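Local coordinates for protein putative Endoribonuclease L-PSP (Entamoeba histolytica, PDB 3M1X) that is of unknown function but belongs to the RutC (YjgF/YER057c/UK114) family, whose members are generally assigned deaminase activity, at residues 25-30 with 42-47; 33-38 with 58-63; 54-59 with 139-144; 73-78 with 112-117; 95-100 with 123-128. All coordinates share one frame; numbering follows the deposited sequence.

Interaction 1: 25-30 with 42-47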
# COMPACT_ATOMS: atom_id res chain seq x y z
N LEU A 25 16.32 -9.78 8.42
CA LEU A 25 15.72 -8.50 8.58
C LEU A 25 16.62 -7.63 9.37
O LEU A 25 17.15 -8.07 10.39
CB LEU A 25 14.34 -8.61 9.24
CG LEU A 25 13.16 -9.24 8.48
CD1 LEU A 25 13.29 -10.54 8.08
CD2 LEU A 25 11.88 -9.05 9.17
N THR A 26 16.83 -6.40 8.94
CA THR A 26 17.60 -5.43 9.72
C THR A 26 16.68 -4.23 10.03
O THR A 26 16.09 -3.63 9.12
CB THR A 26 18.81 -4.97 8.96
OG1 THR A 26 19.63 -6.08 8.61
CG2 THR A 26 19.66 -4.03 9.81
N VAL A 27 16.65 -3.86 11.28
CA VAL A 27 15.92 -2.68 11.72
C VAL A 27 16.70 -1.44 11.41
O VAL A 27 17.92 -1.36 11.74
CB VAL A 27 15.64 -2.79 13.23
CG1 VAL A 27 15.04 -1.54 13.77
CG2 VAL A 27 14.68 -3.96 13.49
N VAL A 28 16.08 -0.43 10.84
CA VAL A 28 16.65 0.88 10.57
C VAL A 28 16.12 1.82 11.63
O VAL A 28 14.92 1.94 11.82
CB VAL A 28 16.21 1.31 9.17
CG1 VAL A 28 16.82 2.75 8.84
CG2 VAL A 28 16.66 0.31 8.11
N ALA A 29 17.04 2.55 12.32
CA ALA A 29 16.65 3.50 13.34
C ALA A 29 17.57 4.72 13.20
O ALA A 29 18.65 4.77 13.80
CB ALA A 29 16.78 2.87 14.72
N SER A 30 17.21 5.69 12.44
CA SER A 30 17.93 6.94 12.37
C SER A 30 17.65 7.81 13.57
O SER A 30 16.51 8.05 13.94
CB SER A 30 17.43 7.70 11.17
OG SER A 30 17.93 9.04 11.15
N GLN A 42 11.22 2.26 11.92
CA GLN A 42 11.24 3.26 10.84
C GLN A 42 11.27 2.61 9.49
O GLN A 42 10.62 3.07 8.54
CB GLN A 42 12.44 4.16 10.97
CG GLN A 42 12.43 5.05 12.21
CD GLN A 42 13.73 5.85 12.32
OE1 GLN A 42 14.63 5.65 11.51
NE2 GLN A 42 13.86 6.69 13.33
N ALA A 43 12.08 1.58 9.34
CA ALA A 43 12.18 0.78 8.12
C ALA A 43 12.78 -0.56 8.44
O ALA A 43 13.41 -0.72 9.51
CB ALA A 43 13.04 1.53 7.04
N ILE A 44 12.59 -1.51 7.56
CA ILE A 44 13.17 -2.81 7.62
C ILE A 44 13.89 -3.07 6.32
O ILE A 44 13.33 -2.86 5.24
CB ILE A 44 12.13 -3.92 7.85
CG1 ILE A 44 11.44 -3.75 9.21
CG2 ILE A 44 12.71 -5.33 7.68
CD1 ILE A 44 12.34 -4.08 10.43
N ILE A 45 15.14 -3.54 6.40
CA ILE A 45 15.90 -4.01 5.24
C ILE A 45 15.70 -5.52 5.12
O ILE A 45 15.88 -6.25 6.09
CB ILE A 45 17.41 -3.71 5.37
CG1 ILE A 45 17.67 -2.24 5.66
CG2 ILE A 45 18.18 -4.17 4.14
CD1 ILE A 45 19.10 -1.97 6.09
N CYS A 46 15.39 -5.96 3.91
CA CYS A 46 15.26 -7.40 3.65
C CYS A 46 15.49 -7.68 2.19
O CYS A 46 14.92 -7.03 1.34
CB CYS A 46 13.85 -7.86 3.98
SG CYS A 46 13.60 -9.66 3.82
N ASN A 47 16.39 -8.63 1.90
CA ASN A 47 16.66 -9.10 0.56
C ASN A 47 16.93 -7.96 -0.41
O ASN A 47 16.39 -7.89 -1.50
CB ASN A 47 15.53 -9.99 0.11
CG ASN A 47 15.44 -11.33 0.95
OD1 ASN A 47 16.49 -11.87 1.33
ND2 ASN A 47 14.23 -11.88 1.10
O HOH W 1 18.84 -7.24 6.28
O HOH W 2 13.27 2.11 13.89

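Interaction 2: 33-38 with 58-63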
# COMPACT_ATOMS: atom_id res chain seq x y z
N ALA A 33 15.34 11.00 12.19
CA ALA A 33 13.93 10.78 11.85
C ALA A 33 13.18 10.62 13.15
O ALA A 33 13.76 10.35 14.20
CB ALA A 33 13.78 9.60 10.93
N PRO A 34 11.86 10.71 13.12
CA PRO A 34 11.06 10.53 14.32
C PRO A 34 11.34 9.21 14.96
O PRO A 34 11.55 8.15 14.32
CB PRO A 34 9.59 10.63 13.80
CG PRO A 34 9.69 11.54 12.64
CD PRO A 34 10.98 11.12 11.99
N GLU A 35 11.31 9.16 16.30
CA GLU A 35 11.70 7.90 16.97
C GLU A 35 10.58 6.90 16.78
O GLU A 35 9.41 7.23 16.68
CB GLU A 35 12.03 7.98 18.47
CG GLU A 35 12.70 6.71 19.09
CD GLU A 35 13.39 6.85 20.46
OE1 GLU A 35 13.19 7.83 21.28
OE2 GLU A 35 14.18 5.86 20.65
N ALA A 36 10.98 5.67 16.73
CA ALA A 36 10.00 4.57 16.58
C ALA A 36 9.91 3.97 17.92
O ALA A 36 10.78 3.16 18.30
CB ALA A 36 10.44 3.57 15.49
N VAL A 37 9.06 4.27 18.85
CA VAL A 37 9.24 3.64 20.25
C VAL A 37 8.12 2.64 20.60
O VAL A 37 8.09 2.06 21.72
CB VAL A 37 9.37 4.80 21.37
CG1 VAL A 37 10.79 5.53 21.32
CG2 VAL A 37 8.25 5.82 21.14
N GLY A 38 7.25 2.34 19.66
CA GLY A 38 6.07 1.59 19.77
C GLY A 38 6.24 0.35 18.86
O GLY A 38 7.25 -0.32 18.91
N LEU A 58 6.47 14.83 11.84
CA LEU A 58 7.07 15.07 13.15
C LEU A 58 8.52 15.44 12.97
O LEU A 58 9.23 14.92 12.14
CB LEU A 58 6.93 13.87 14.01
CG LEU A 58 5.52 13.45 14.37
CD1 LEU A 58 5.51 12.22 15.24
CD2 LEU A 58 4.64 14.52 15.07
N ASP A 59 8.99 16.37 13.84
CA ASP A 59 10.38 16.73 13.97
C ASP A 59 10.91 15.98 15.13
O ASP A 59 10.50 16.19 16.31
CB ASP A 59 10.47 18.24 14.14
CG ASP A 59 11.89 18.76 14.27
OD1 ASP A 59 12.83 17.98 14.43
OD2 ASP A 59 11.99 20.03 14.12
N ARG A 60 11.88 15.11 14.94
CA ARG A 60 12.53 14.35 16.02
C ARG A 60 12.99 15.25 17.15
O ARG A 60 12.94 14.84 18.33
CB ARG A 60 13.68 13.59 15.49
CG ARG A 60 14.46 12.71 16.52
CD ARG A 60 13.65 11.65 17.18
NE ARG A 60 14.46 10.78 18.04
CZ ARG A 60 15.09 9.70 17.68
NH1 ARG A 60 14.98 9.22 16.44
NH2 ARG A 60 15.75 8.97 18.56
N LYS A 61 13.44 16.45 16.84
CA LYS A 61 13.92 17.32 17.95
C LYS A 61 12.85 17.67 18.94
O LYS A 61 13.19 17.90 20.12
CB LYS A 61 14.55 18.52 17.32
CG LYS A 61 15.83 18.17 16.50
CD LYS A 61 16.61 19.34 15.97
CE LYS A 61 17.92 18.76 15.24
NZ LYS A 61 18.89 19.74 14.50
N THR A 62 11.59 17.79 18.52
CA THR A 62 10.48 18.23 19.39
C THR A 62 9.49 17.15 19.73
O THR A 62 8.71 17.30 20.68
CB THR A 62 9.70 19.37 18.75
OG1 THR A 62 9.06 18.93 17.57
CG2 THR A 62 10.54 20.57 18.40
N GLY A 63 9.47 16.09 18.94
CA GLY A 63 8.37 15.15 18.97
C GLY A 63 7.00 15.67 18.59
O GLY A 63 6.00 14.90 18.72

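Interaction 3: 54-59 with 139-144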
# COMPACT_ATOMS: atom_id res chain seq x y z
N GLY A 54 5.28 4.66 6.93
CA GLY A 54 4.66 5.89 6.53
C GLY A 54 5.10 7.01 7.43
O GLY A 54 4.60 7.13 8.57
N GLN A 55 5.93 7.88 6.96
CA GLN A 55 6.39 9.05 7.72
C GLN A 55 5.29 10.08 7.78
O GLN A 55 4.65 10.38 6.80
CB GLN A 55 7.61 9.69 7.05
CG GLN A 55 8.88 8.94 7.30
CD GLN A 55 9.26 8.90 8.75
OE1 GLN A 55 9.05 9.91 9.48
NE2 GLN A 55 9.82 7.81 9.19
N ILE A 56 5.13 10.62 9.01
CA ILE A 56 4.35 11.83 9.22
C ILE A 56 5.29 12.94 9.59
O ILE A 56 6.47 12.73 9.83
CB ILE A 56 3.22 11.59 10.27
CG1 ILE A 56 3.73 11.11 11.60
CG2 ILE A 56 2.12 10.66 9.67
CD1 ILE A 56 2.71 11.18 12.75
N GLY A 57 4.79 14.16 9.61
CA GLY A 57 5.65 15.35 9.65
C GLY A 57 6.10 15.78 11.00
O GLY A 57 6.10 16.99 11.27
N LEU A 58 6.47 14.83 11.84
CA LEU A 58 7.07 15.07 13.15
C LEU A 58 8.52 15.44 12.97
O LEU A 58 9.23 14.92 12.14
CB LEU A 58 6.93 13.87 14.01
CG LEU A 58 5.52 13.45 14.37
CD1 LEU A 58 5.51 12.22 15.24
CD2 LEU A 58 4.64 14.52 15.07
N ASP A 59 8.99 16.37 13.84
CA ASP A 59 10.38 16.73 13.97
C ASP A 59 10.91 15.98 15.13
O ASP A 59 10.50 16.19 16.31
CB ASP A 59 10.47 18.24 14.14
CG ASP A 59 11.89 18.76 14.27
OD1 ASP A 59 12.83 17.98 14.43
OD2 ASP A 59 11.99 20.03 14.12
N LEU A 139 -1.50 15.72 8.52
CA LEU A 139 -2.08 16.12 7.28
C LEU A 139 -1.62 15.32 6.06
O LEU A 139 -2.19 15.38 4.99
CB LEU A 139 -1.73 17.59 7.01
CG LEU A 139 -2.33 18.61 7.99
CD1 LEU A 139 -1.91 19.97 7.54
CD2 LEU A 139 -3.88 18.43 8.14
N VAL A 140 -0.51 14.59 6.22
CA VAL A 140 0.18 13.89 5.13
C VAL A 140 1.03 12.80 5.73
O VAL A 140 1.63 13.00 6.78
CB VAL A 140 0.99 14.88 4.28
CG1 VAL A 140 1.91 15.76 5.11
CG2 VAL A 140 1.76 14.17 3.19
N GLU A 141 1.08 11.66 5.05
CA GLU A 141 1.87 10.52 5.41
C GLU A 141 2.43 9.94 4.14
O GLU A 141 1.68 9.77 3.18
CB GLU A 141 0.97 9.52 6.14
CG GLU A 141 1.67 8.26 6.59
CD GLU A 141 0.68 7.18 7.12
OE1 GLU A 141 0.01 7.53 7.98
OE2 GLU A 141 0.67 6.08 6.54
N VAL A 142 3.72 9.58 4.08
CA VAL A 142 4.33 9.01 2.87
C VAL A 142 5.17 7.80 3.27
O VAL A 142 6.03 7.91 4.12
CB VAL A 142 5.18 10.03 2.11
CG1 VAL A 142 5.78 9.32 0.84
CG2 VAL A 142 4.36 11.27 1.67
N GLU A 143 4.84 6.68 2.69
CA GLU A 143 5.66 5.45 2.80
C GLU A 143 6.36 5.18 1.50
O GLU A 143 6.02 5.74 0.44
CB GLU A 143 4.81 4.26 3.21
CG GLU A 143 3.68 3.97 2.21
CD GLU A 143 2.89 2.79 2.50
OE1 GLU A 143 3.05 2.06 3.42
OE2 GLU A 143 1.91 2.55 1.69
N CYS A 144 7.35 4.30 1.50
CA CYS A 144 8.04 3.92 0.25
C CYS A 144 8.75 2.60 0.36
O CYS A 144 8.95 2.08 1.45
CB CYS A 144 8.97 5.04 -0.17
SG CYS A 144 10.52 5.15 0.74
O HOH W 3 2.27 14.86 8.64

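Interaction 4: 73-78 with 112-117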
# COMPACT_ATOMS: atom_id res chain seq x y z
N GLN A 73 4.35 20.31 7.07
CA GLN A 73 4.38 18.90 7.30
C GLN A 73 4.90 18.13 6.10
O GLN A 73 5.60 17.14 6.30
CB GLN A 73 3.02 18.35 7.71
CG GLN A 73 2.58 18.85 9.08
CD GLN A 73 1.30 18.24 9.61
OE1 GLN A 73 0.87 17.19 9.14
NE2 GLN A 73 0.68 18.94 10.57
N SER A 74 4.55 18.52 4.89
CA SER A 74 5.05 17.83 3.71
C SER A 74 6.54 17.89 3.59
O SER A 74 7.23 16.89 3.28
CB SER A 74 4.39 18.33 2.44
OG SER A 74 3.01 18.12 2.42
N LYS A 75 7.14 19.07 3.85
CA LYS A 75 8.57 19.18 3.80
C LYS A 75 9.20 18.31 4.83
O LYS A 75 10.20 17.64 4.56
CB LYS A 75 8.95 20.66 4.03
CG LYS A 75 8.65 21.56 2.90
CD LYS A 75 8.76 23.03 3.28
CE LYS A 75 8.34 23.88 2.10
NZ LYS A 75 8.74 25.33 2.45
N GLN A 76 8.67 18.26 6.03
CA GLN A 76 9.19 17.44 7.09
C GLN A 76 9.10 15.95 6.76
O GLN A 76 10.01 15.18 7.05
CB GLN A 76 8.56 17.72 8.43
CG GLN A 76 9.27 17.03 9.62
CD GLN A 76 10.70 17.57 9.79
OE1 GLN A 76 10.83 18.78 9.97
NE2 GLN A 76 11.71 16.76 9.81
N VAL A 77 7.98 15.53 6.19
CA VAL A 77 7.82 14.15 5.80
C VAL A 77 8.91 13.74 4.81
O VAL A 77 9.54 12.69 4.94
CB VAL A 77 6.44 13.89 5.19
CG1 VAL A 77 6.37 12.56 4.35
CG2 VAL A 77 5.33 13.88 6.29
N MET A 78 9.16 14.59 3.79
CA MET A 78 10.17 14.18 2.80
C MET A 78 11.56 14.19 3.35
O MET A 78 12.37 13.34 3.00
CB MET A 78 10.06 15.12 1.56
CG MET A 78 8.76 15.19 0.88
SD MET A 78 7.94 13.58 0.55
CE MET A 78 9.15 12.84 -0.56
N ASN A 112 2.29 17.77 -3.99
CA ASN A 112 2.99 17.22 -5.07
C ASN A 112 4.23 18.10 -5.41
O ASN A 112 5.29 17.58 -5.77
CB ASN A 112 2.03 17.01 -6.22
CG ASN A 112 2.77 16.60 -7.47
OD1 ASN A 112 3.12 15.42 -7.60
ND2 ASN A 112 3.07 17.52 -8.36
N GLY A 113 4.10 19.44 -5.34
CA GLY A 113 5.23 20.25 -5.56
C GLY A 113 6.40 20.04 -4.62
O GLY A 113 7.57 20.05 -4.98
N ILE A 114 6.05 19.85 -3.36
CA ILE A 114 7.06 19.64 -2.33
C ILE A 114 7.75 18.24 -2.50
O ILE A 114 8.96 18.08 -2.40
CB ILE A 114 6.46 19.81 -0.93
CG1 ILE A 114 6.12 21.33 -0.74
CG2 ILE A 114 7.38 19.30 0.18
CD1 ILE A 114 5.15 21.59 0.44
N TYR A 115 6.93 17.24 -2.82
CA TYR A 115 7.40 15.90 -3.16
C TYR A 115 8.35 15.93 -4.31
O TYR A 115 9.48 15.33 -4.28
CB TYR A 115 6.16 15.07 -3.44
CG TYR A 115 6.41 13.64 -3.89
CD1 TYR A 115 6.41 12.60 -3.01
CD2 TYR A 115 6.60 13.38 -5.22
CE1 TYR A 115 6.59 11.30 -3.44
CE2 TYR A 115 6.85 12.08 -5.65
CZ TYR A 115 6.78 11.04 -4.76
OH TYR A 115 6.97 9.73 -5.11
N ALA A 116 7.99 16.64 -5.39
CA ALA A 116 8.79 16.71 -6.55
C ALA A 116 10.14 17.38 -6.29
O ALA A 116 11.17 16.94 -6.76
CB ALA A 116 8.03 17.42 -7.71
N GLU A 117 10.14 18.46 -5.49
CA GLU A 117 11.38 19.17 -5.09
C GLU A 117 12.25 18.21 -4.41
O GLU A 117 13.45 18.17 -4.61
CB GLU A 117 11.16 20.35 -4.13
CG GLU A 117 12.45 21.23 -3.78
CD GLU A 117 13.22 20.78 -2.50
OE1 GLU A 117 12.84 19.88 -1.76
OE2 GLU A 117 14.33 21.25 -2.22

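Interaction 5: 95-100 with 123-128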
# COMPACT_ATOMS: atom_id res chain seq x y z
N VAL A 95 14.62 5.09 -4.45
CA VAL A 95 13.24 4.83 -4.16
C VAL A 95 12.56 4.28 -5.41
O VAL A 95 12.59 4.92 -6.46
CB VAL A 95 12.52 6.03 -3.59
CG1 VAL A 95 11.02 5.79 -3.46
CG2 VAL A 95 13.13 6.43 -2.26
N VAL A 96 11.89 3.15 -5.28
CA VAL A 96 11.18 2.56 -6.46
C VAL A 96 9.74 2.91 -6.45
O VAL A 96 9.16 3.05 -7.57
CB VAL A 96 11.34 1.01 -6.61
CG1 VAL A 96 12.80 0.70 -6.72
CG2 VAL A 96 10.64 0.17 -5.49
N LYS A 97 9.10 3.08 -5.32
CA LYS A 97 7.66 3.26 -5.23
C LYS A 97 7.36 4.00 -3.96
O LYS A 97 7.90 3.68 -2.91
CB LYS A 97 6.98 1.85 -5.21
CG LYS A 97 5.53 1.76 -4.83
CD LYS A 97 4.64 2.39 -5.86
CE LYS A 97 3.10 2.12 -5.62
NZ LYS A 97 2.73 2.54 -4.26
N THR A 98 6.42 4.95 -4.00
CA THR A 98 5.87 5.61 -2.84
C THR A 98 4.35 5.48 -2.81
O THR A 98 3.73 5.23 -3.84
CB THR A 98 6.24 7.09 -2.81
OG1 THR A 98 5.51 7.74 -3.84
CG2 THR A 98 7.72 7.35 -2.95
N THR A 99 3.81 5.66 -1.63
CA THR A 99 2.40 5.82 -1.46
C THR A 99 2.23 7.08 -0.62
O THR A 99 2.82 7.21 0.47
CB THR A 99 1.72 4.62 -0.80
OG1 THR A 99 2.04 3.46 -1.58
CG2 THR A 99 0.19 4.80 -0.78
N CYS A 100 1.40 8.00 -1.10
CA CYS A 100 1.23 9.35 -0.55
C CYS A 100 -0.20 9.53 -0.09
O CYS A 100 -1.11 9.49 -0.91
CB CYS A 100 1.60 10.38 -1.61
SG CYS A 100 3.29 10.25 -2.22
N LYS A 123 11.93 9.82 -10.31
CA LYS A 123 10.49 9.66 -10.48
C LYS A 123 10.05 8.25 -10.11
O LYS A 123 9.82 7.40 -10.96
CB LYS A 123 10.07 10.00 -11.91
CG LYS A 123 10.27 11.65 -12.18
CD LYS A 123 9.81 12.06 -13.52
CE LYS A 123 10.13 13.52 -13.70
NZ LYS A 123 9.66 13.86 -15.07
N PRO A 124 9.86 7.97 -8.83
CA PRO A 124 9.34 6.67 -8.38
C PRO A 124 7.97 6.36 -9.00
O PRO A 124 7.22 7.31 -9.34
CB PRO A 124 9.22 6.81 -6.85
CG PRO A 124 10.24 7.88 -6.52
CD PRO A 124 10.21 8.83 -7.67
N ALA A 125 7.60 5.13 -9.00
CA ALA A 125 6.22 4.80 -9.13
C ALA A 125 5.48 5.36 -7.94
O ALA A 125 6.06 5.54 -6.86
CB ALA A 125 6.01 3.29 -9.28
N ARG A 126 4.17 5.59 -8.04
CA ARG A 126 3.43 6.31 -7.01
C ARG A 126 1.96 5.98 -7.02
O ARG A 126 1.36 5.76 -8.07
CB ARG A 126 3.61 7.82 -7.20
CG ARG A 126 3.12 8.64 -6.02
CD ARG A 126 3.48 10.10 -6.15
NE ARG A 126 2.63 10.77 -7.13
CZ ARG A 126 2.58 12.07 -7.24
NH1 ARG A 126 3.42 12.87 -6.60
NH2 ARG A 126 1.67 12.61 -8.07
N ALA A 127 1.37 5.95 -5.82
CA ALA A 127 -0.06 6.01 -5.65
C ALA A 127 -0.39 7.00 -4.59
O ALA A 127 0.31 7.09 -3.58
CB ALA A 127 -0.64 4.66 -5.28
N CYS A 128 -1.44 7.76 -4.79
CA CYS A 128 -1.85 8.82 -3.88
C CYS A 128 -3.36 8.75 -3.64
O CYS A 128 -4.14 8.37 -4.49
CB CYS A 128 -1.61 10.22 -4.51
SG CYS A 128 0.04 10.53 -5.05

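Interaction 1: 25-30 with 42-47
Q42 reaches along the end of strand 25-28 and closes its side chain on the backbone of S30. Its CB rests 3.4 Å from V28 O, and CG passes the same carbonyl a little farther off. With CG anti to its own carbonyl carbon (chi1 -66°) and the chain extended beyond, the amide reaches the backbone of S30. There OE1 accepts from S30 N at 2.7 Å, the N-H arriving tilted from the plane of the side-chain carbonyl. NE2 gives an almost straight bond to S30 O at 3.0 Å; S30 O lies close to the amide plane, and the bond falls on one of its lone pairs. The amide thus matches both polar groups of one residue, as a backbone would, and NE2 also donates to P34 O. Strands 25-28 and 43-46 are antiparallel neighbours at one end of the sheet, joined by a long loop, and T26 and I45 form a hydrogen-bonded pair with N to O bonds in both directions. Beta-branched residues suit such extended strands. V28 CG2 meets I45 CG1 at 3.7 Å, the two side chains crossing at about a right angle. On the other face I44 lies between two neighbours: CG2 touches L25 CB at 4.0 Å, and CD1 touches V27 CG2 at 3.9 Å. That face turns to the second subunit, where L25 packs on V95 and I44 on K123. One water joins T26 OG1 to I45 O; another accepts from Q42 N and donates to V28 O at 2.7 Å.

Interaction 2: 33-38 with 58-63
R60 lays its guanidinium beside the chain at A33 to E35. R60 NH1 donates to A33 O at 2.8 Å, with the oxygen at the edge of the group and in its plane, and the hydrogen arrives nearly along the C=O axis. Over one face sits E35 CB, 3.6 Å above the centre, so that an aliphatic carbon covers that face of the cation. The E35 carboxylate stacks almost parallel to the guanidinium, but E35 OE1 is 3.9 Å from R60 NH2, well out of the guanidinium plane, and no N-H points at it; this is at most a long-range attraction of charges, and a doubtful one, since E35 has a second conformer. Beside it the rigid ring of P34 touches L58, P34 CG lying 3.9 Å from L58 CB. R60 stands in the turn that follows strand 51-59 and leads to strand 64-65. D59 OD1 accepts from K61 N at 2.9 Å, an Asx turn, while D59 O takes the N-H groups of both T62 and G63. R60 itself bends at chi2 (60°), which swings its end back to the 33-35 backbone. Farther out, R60 NH1 also makes a weak bond to S30 O, and L58 O receives N80 ND2 of helix 70-87.

Interaction 3: 54-59 with 139-144
V140 O lies 3.8 Å from I56 CG2 where strand 140-146 runs antiparallel to strand 51-59 in the middle of the sheet. A water donates to the same V140 O and accepts from G57 N at 2.8 Å, bridging the place where the strands diverge. At E141 the backbone comes close, E141 CA lying 3.1 Å from Q55 O in a CA-H...O contact. Its CB meets I56 CG2 at 3.9 Å, the two side chains crossing, and its extended chain (CG anti to the backbone N, chi1 180°) runs on past G54 O. A glycine suits position 54 because, with no side chain, it allows the E141 carboxylate to pass close by. A citrate, probably from the crystallisation liquor, lies close to the E141 side chain and is hydrogen-bonded to G54 O. V142 forms the hydrogen-bonded pair with Q55: V142 N gives to Q55 O at 3.0 Å, and Q55 N returns to V142 O. V142 turns to V77 and L81 of helix 70-87 a compact branched side chain that suits a buried strand under a helix. E143, whose carboxylate pairs with K97 of the second subunit, sets its CB against the backbone of G54, 3.7 Å from G54 CA.

Interaction 4: 73-78 with 112-117
Helices 70-87 and 108-119 pack side by side on one face of the sheet, and I114 is the main residue of the second to press on the first. Over these turns the axes approach to 9.3 Å and run in similar directions, 30° apart. No hydrogen bond crosses; the contact is apolar. I114 CG2, anti to its backbone N, fits against the turn S74-K75, 3.7 Å from K75 N and 3.8 Å from K75 CG. The other branch ends at S74, I114 CD1 lying 3.9 Å from S74 CB. Serine suits this close approach because it is small, and its hydroxyl turns back to I70 O within its own helix. The lysine offers its aliphatic CG, its extended chain crossing the isoleucine at about a right angle while the ammonium leads outward. One turn on, M78 bends at chi2 and chi3 (-46° and -63°), which folds its methyl towards Y115. M78 CE reaches Y115 CD1 at 3.7 Å, and M78 SD lies 5.2 Å from the Y115 ring centroid, an oblique Met-aromatic contact. The flexible thioether can bend to reach the ring. The Y115 hydroxyl is hydrogen-bonded to T98 OG1 on strand 95-102, and R126 makes a cation-pi contact with the ring. Beneath, V77 packs on V140 and V142 of the sheet, and S74 touches F111, giving the two helices backed by a mixed sheet that characterise the alpha/beta fold of the YjgF family.

Interaction 5: 95-100 with 123-128
T98 and R126 face each other on the densely filled side of a parallel strand pair, 95-102 with 125-130. T98 OG1 lies 3.4 Å from R126 CG, and C100 SG lies 3.9 Å from R126 CD; between them these small residues line the aliphatic part of the arginine. C128 SG sits 3.2 Å above the guanidinium plane, offset toward its rim, and touches C100 CB on the same face of the sheet. The arginine, bent at chi3 (75°), has a second set of partners: NE binds a citrate and NH1 is bonded to N112 OD1. That citrate, also held by C128 N, is probably from the crystallisation liquor but may mark a pocket. P124 fits just before strand 125-130, P124 CG lying 3.8 Å from V95 CG1. The other face, with K97, T99, A125 and A127, is more lightly filled across the pair. Alanine methyls give little breadth there: K97 CD touches A125 CB at 3.8 Å, and NZ only skirts A127. The ammonium pairs instead with E143 of the third subunit, while K97 NZ also donates to T98 O at 2.9 Å. That carbonyl has a second donor, A127 N, which arrives from the opposite face of its plane. Three further N-H...O bonds knit the backbones, among them C100 N to A127 O. V96 and K97 both face I145, a classic beta bulge against strand 140-146. The pair belongs to a beta-alpha-beta unit: helix 108-119 covers the T98-R126 face and strand 140-146 lies along the other edge of strand 95-102, while the third subunit meets A125 and A127.

Interactions 3, 4 and 5 form the buried body of the chain, whereas interaction 2 is a surface contact and interaction 1 lies at the edge of the sheet, partly buried. Four of the five reach one mixed sheet: interactions 1 and 3 are antiparallel, interaction 5 parallel, and strand 140-146 joins 3 to 5. Interaction 4 contains helices alone and meets interaction 5 through hydrogen bonds between polar side chains. Interactions 1 and 2 touch through a side-chain amide. Chemistry follows place: backbone bonds in the sheet, apolar side chains between helices, and a charged guanidinium at the surface. Interactions 1 and 3 touch the second subunit, 4 and 5 the third.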